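Halohydrin dehalogenase (Rhizobium radiobacter, PDB 4IY1) probably catalyses the dehalogenation of halohydrins to epoxides, and belongs, as an extensively engineered variant, to the short-chain dehydrogenase/reductase superfamily. Local coordinates at residues G137-L142 against G241-V246. The protein carries 37 engineered substitutions. Residues are numbered along the deposited sequence; the frame is centred on the assembly and turned at random.
Sequences GPWKEL and GGFPVV. Engineered in segment 241-246: V245 (natural residue Met), V246 (natural residue Ile).
F243 and W139 meet because their first torsions bring the two rings together between the two loops: F243 holds CG anti to its backbone N (chi1 -180°), while W139 places CG opposite its carbonyl carbon, beside its N (chi1 -69°). The closest atoms of the two rings include CE1 of F243 and CH2 of W139, 3.6 Å apart, and CZ of F243 lies equally near CZ2 of the indole. The planes are tilted by only 20°, yet the ring centres stand 5.2 Å apart, so the near-parallel rings are slid past each other and barely overlap.

P138 touches both rings. Its CG sits 3.6 Å from CE1 of F243, while its CD lies 3.8 Å above the indole plane of W139, toward the rim, so one proline ring contacts both aromatics. On the other loop, P244, which follows a cis peptide bond, folds back so that its CB rests over the centre of the F243 ring; its CG reaches CG of P138 at 4.0 Å. A proline over one face of each ring probably limits how far the rings can turn.

W86 meets the indole of W139 with its plane steeply inclined, and N176 touches both W139 and F243. A second subunit joins in, its P244 packing on P138 and its V246 on F243. Replacing W139 by an alanine would probably leave CE1 and CZ of F243 without their indole neighbour and open a gap between W86 and P138.

The contact thus ties the loop after strand 126-130 to the one after strand 236-239 of the Rossmann-type sheet, at a subunit interface. No hydrogen bond crosses between the segments, so their cohesion here rests on shape and apolar contact alone.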
ATOM      1  N   GLY B 137       3.778  -3.126   9.675  1.00 32.19           N
ATOM      2  CA  GLY B 137       4.478  -2.017  10.348  1.00 30.10           C
ATOM      3  C   GLY B 137       5.978  -2.256  10.477  1.00 28.44           C
ATOM      4  O   GLY B 137       6.500  -3.253   9.968  1.00 28.41           O
ATOM      5  N   PRO B 138       6.680  -1.374  11.217  1.00 32.98           N
ATOM      6  CA  PRO B 138       8.140  -1.384  11.231  1.00 29.22           C
ATOM      7  C   PRO B 138       8.754  -2.151  12.414  1.00 35.96           C
ATOM      8  O   PRO B 138       9.985  -2.136  12.563  1.00 34.90           O
ATOM      9  CB  PRO B 138       8.476   0.096  11.359  1.00 31.27           C
ATOM     10  CG  PRO B 138       7.380   0.615  12.255  1.00 33.53           C
ATOM     11  CD  PRO B 138       6.136  -0.150  11.850  1.00 31.94           C
ATOM     12  N   TRP B 139       7.928  -2.789  13.253  1.00 31.42           N
ATOM     13  CA  TRP B 139       8.456  -3.572  14.397  1.00 36.51           C
ATOM     14  C   TRP B 139       9.051  -4.908  14.042  1.00 36.32           C
ATOM     15  O   TRP B 139       8.674  -5.519  13.040  1.00 32.50           O
ATOM     16  CB  TRP B 139       7.387  -3.775  15.454  1.00 41.84           C
ATOM     17  CG  TRP B 139       7.024  -2.503  16.166  1.00 41.05           C
ATOM     18  CD1 TRP B 139       7.775  -1.809  17.115  1.00 43.08           C
ATOM     19  CD2 TRP B 139       5.858  -1.682  15.930  1.00 43.79           C
ATOM     20  NE1 TRP B 139       7.109  -0.696  17.539  1.00 47.88           N
ATOM     21  CE2 TRP B 139       5.965  -0.545  16.845  1.00 42.14           C
ATOM     22  CE3 TRP B 139       4.741  -1.793  15.113  1.00 48.86           C
ATOM     23  CZ2 TRP B 139       5.002   0.432  16.907  1.00 44.50           C
ATOM     24  CZ3 TRP B 139       3.773  -0.799  15.181  1.00 55.38           C
ATOM     25  CH2 TRP B 139       3.900   0.289  16.060  1.00 65.74           C
ATOM     26  N   LYS B 140       9.946  -5.413  14.896  1.00 29.80           N
ATOM     27  CA  LYS B 140      10.371  -6.802  14.807  1.00 32.22           C
ATOM     28  C   LYS B 140      10.002  -7.604  16.053  1.00 36.03           C
ATOM     29  O   LYS B 140       9.509  -7.051  17.034  1.00 41.32           O
ATOM     30  CB  LYS B 140      11.856  -6.902  14.494  1.00 41.34           C
ATOM     31  CG  LYS B 140      12.729  -5.868  15.190  1.00 44.88           C
ATOM     32  CD  LYS B 140      14.188  -6.040  14.793  1.00 62.02           C
ATOM     33  CE  LYS B 140      15.136  -5.590  15.907  1.00 69.94           C
ATOM     34  NZ  LYS B 140      16.382  -6.435  15.911  1.00 61.29           N
ATOM     35  N   GLU B 141      10.049  -8.925  15.937  1.00 42.24           N
ATOM     36  CA  GLU B 141       9.536  -9.836  16.992  1.00 54.57           C
ATOM     37  C   GLU B 141       8.097  -9.621  17.461  1.00 53.72           C
ATOM     38  O   GLU B 141       7.734 -10.066  18.563  1.00 47.49           O
ATOM     39  CB  GLU B 141      10.450  -9.834  18.210  1.00 59.03           C
ATOM     40  CG  GLU B 141      11.478 -10.938  18.165  1.00 68.30           C
ATOM     41  CD  GLU B 141      12.511 -10.783  19.250  1.00 71.12           C
ATOM     42  OE1 GLU B 141      13.717 -10.896  18.929  1.00 59.69           O
ATOM     43  OE2 GLU B 141      12.103 -10.507  20.405  1.00 55.81           O
ATOM     44  N   LEU B 142       7.306  -8.934  16.631  1.00 40.14           N
ATOM     45  CA  LEU B 142       5.901  -8.632  16.898  1.00 41.03           C
ATOM     46  C   LEU B 142       4.991  -9.416  15.925  1.00 35.63           C
ATOM     47  O   LEU B 142       3.875  -9.004  15.631  1.00 33.93           O
ATOM     48  CB  LEU B 142       5.679  -7.127  16.704  1.00 45.27           C
ATOM     49  CG  LEU B 142       4.447  -6.492  17.343  1.00 51.08           C
ATOM     50  CD1 LEU B 142       4.432  -6.803  18.826  1.00 55.85           C
ATOM     51  CD2 LEU B 142       4.389  -4.989  17.099  1.00 54.08           C
ATOM     52  N   GLY B 241      -0.518   9.496  14.163  1.00 29.05           N
ATOM     53  CA  GLY B 241       0.185  10.795  14.261  1.00 29.61           C
ATOM     54  C   GLY B 241       1.439  10.918  13.405  1.00 30.86           C
ATOM     55  O   GLY B 241       2.363  11.659  13.757  1.00 28.44           O
ATOM     56  N   GLY B 242       1.497  10.166  12.300  1.00 28.22           N
ATOM     57  CA  GLY B 242       2.609  10.239  11.341  1.00 19.92           C
ATOM     58  C   GLY B 242       3.724   9.261  11.648  1.00 31.63           C
ATOM     59  O   GLY B 242       4.774   9.267  10.998  1.00 29.28           O
ATOM     60  N   PHE B 243       3.508   8.390  12.623  1.00 26.67           N
ATOM     61  CA  PHE B 243       4.453   7.291  12.861  1.00 34.83           C
ATOM     62  C   PHE B 243       4.496   6.386  11.632  1.00 39.21           C
ATOM     63  O   PHE B 243       3.485   6.236  10.960  1.00 38.94           O
ATOM     64  CB  PHE B 243       4.022   6.487  14.099  1.00 30.92           C
ATOM     65  CG  PHE B 243       4.928   5.342  14.426  1.00 32.99           C
ATOM     66  CD1 PHE B 243       4.674   4.069  13.918  1.00 40.85           C
ATOM     67  CD2 PHE B 243       5.996   5.510  15.299  1.00 35.41           C
ATOM     68  CE1 PHE B 243       5.474   2.994  14.261  1.00 36.53           C
ATOM     69  CE2 PHE B 243       6.819   4.444  15.625  1.00 36.96           C
ATOM     70  CZ  PHE B 243       6.549   3.176  15.114  1.00 41.45           C
ATOM     71  N   PRO B 244       5.674   5.827  11.300  1.00 39.63           N
ATOM     72  CA  PRO B 244       6.975   6.142  11.872  1.00 38.35           C
ATOM     73  C   PRO B 244       7.680   7.300  11.169  1.00 39.74           C
ATOM     74  O   PRO B 244       7.499   7.516   9.966  1.00 38.90           O
ATOM     75  CB  PRO B 244       7.776   4.850  11.647  1.00 41.83           C
ATOM     76  CG  PRO B 244       7.114   4.180  10.480  1.00 46.17           C
ATOM     77  CD  PRO B 244       5.794   4.864  10.196  1.00 41.65           C
ATOM     78  N   VAL B 245       8.558   7.964  11.913  1.00 38.06           N
ATOM     79  CA  VAL B 245       9.422   9.004  11.391  1.00 35.82           C
ATOM     80  C   VAL B 245      10.843   8.624  11.787  1.00 40.85           C
ATOM     81  O   VAL B 245      11.107   8.354  12.966  1.00 50.98           O
ATOM     82  CB  VAL B 245       8.984  10.377  11.976  1.00 38.29           C
ATOM     83  CG1 VAL B 245      10.113  11.118  12.660  1.00 49.29           C
ATOM     84  CG2 VAL B 245       8.311  11.229  10.925  1.00 42.73           C
ATOM     85  N   VAL B 246      11.689   8.378  10.792  1.00 43.44           N
ATOM     86  CA  VAL B 246      13.107   8.136  11.049  1.00 46.37           C
ATOM     87  C   VAL B 246      13.916   9.360  10.669  1.00 52.55           C
ATOM     88  O   VAL B 246      13.506  10.154   9.815  1.00 52.96           O
ATOM     89  CB  VAL B 246      13.682   6.909  10.295  1.00 46.22           C
ATOM     90  CG1 VAL B 246      12.744   5.716  10.357  1.00 45.09           C
ATOM     91  CG2 VAL B 246      14.010   7.267   8.862  1.00 62.29           C
TER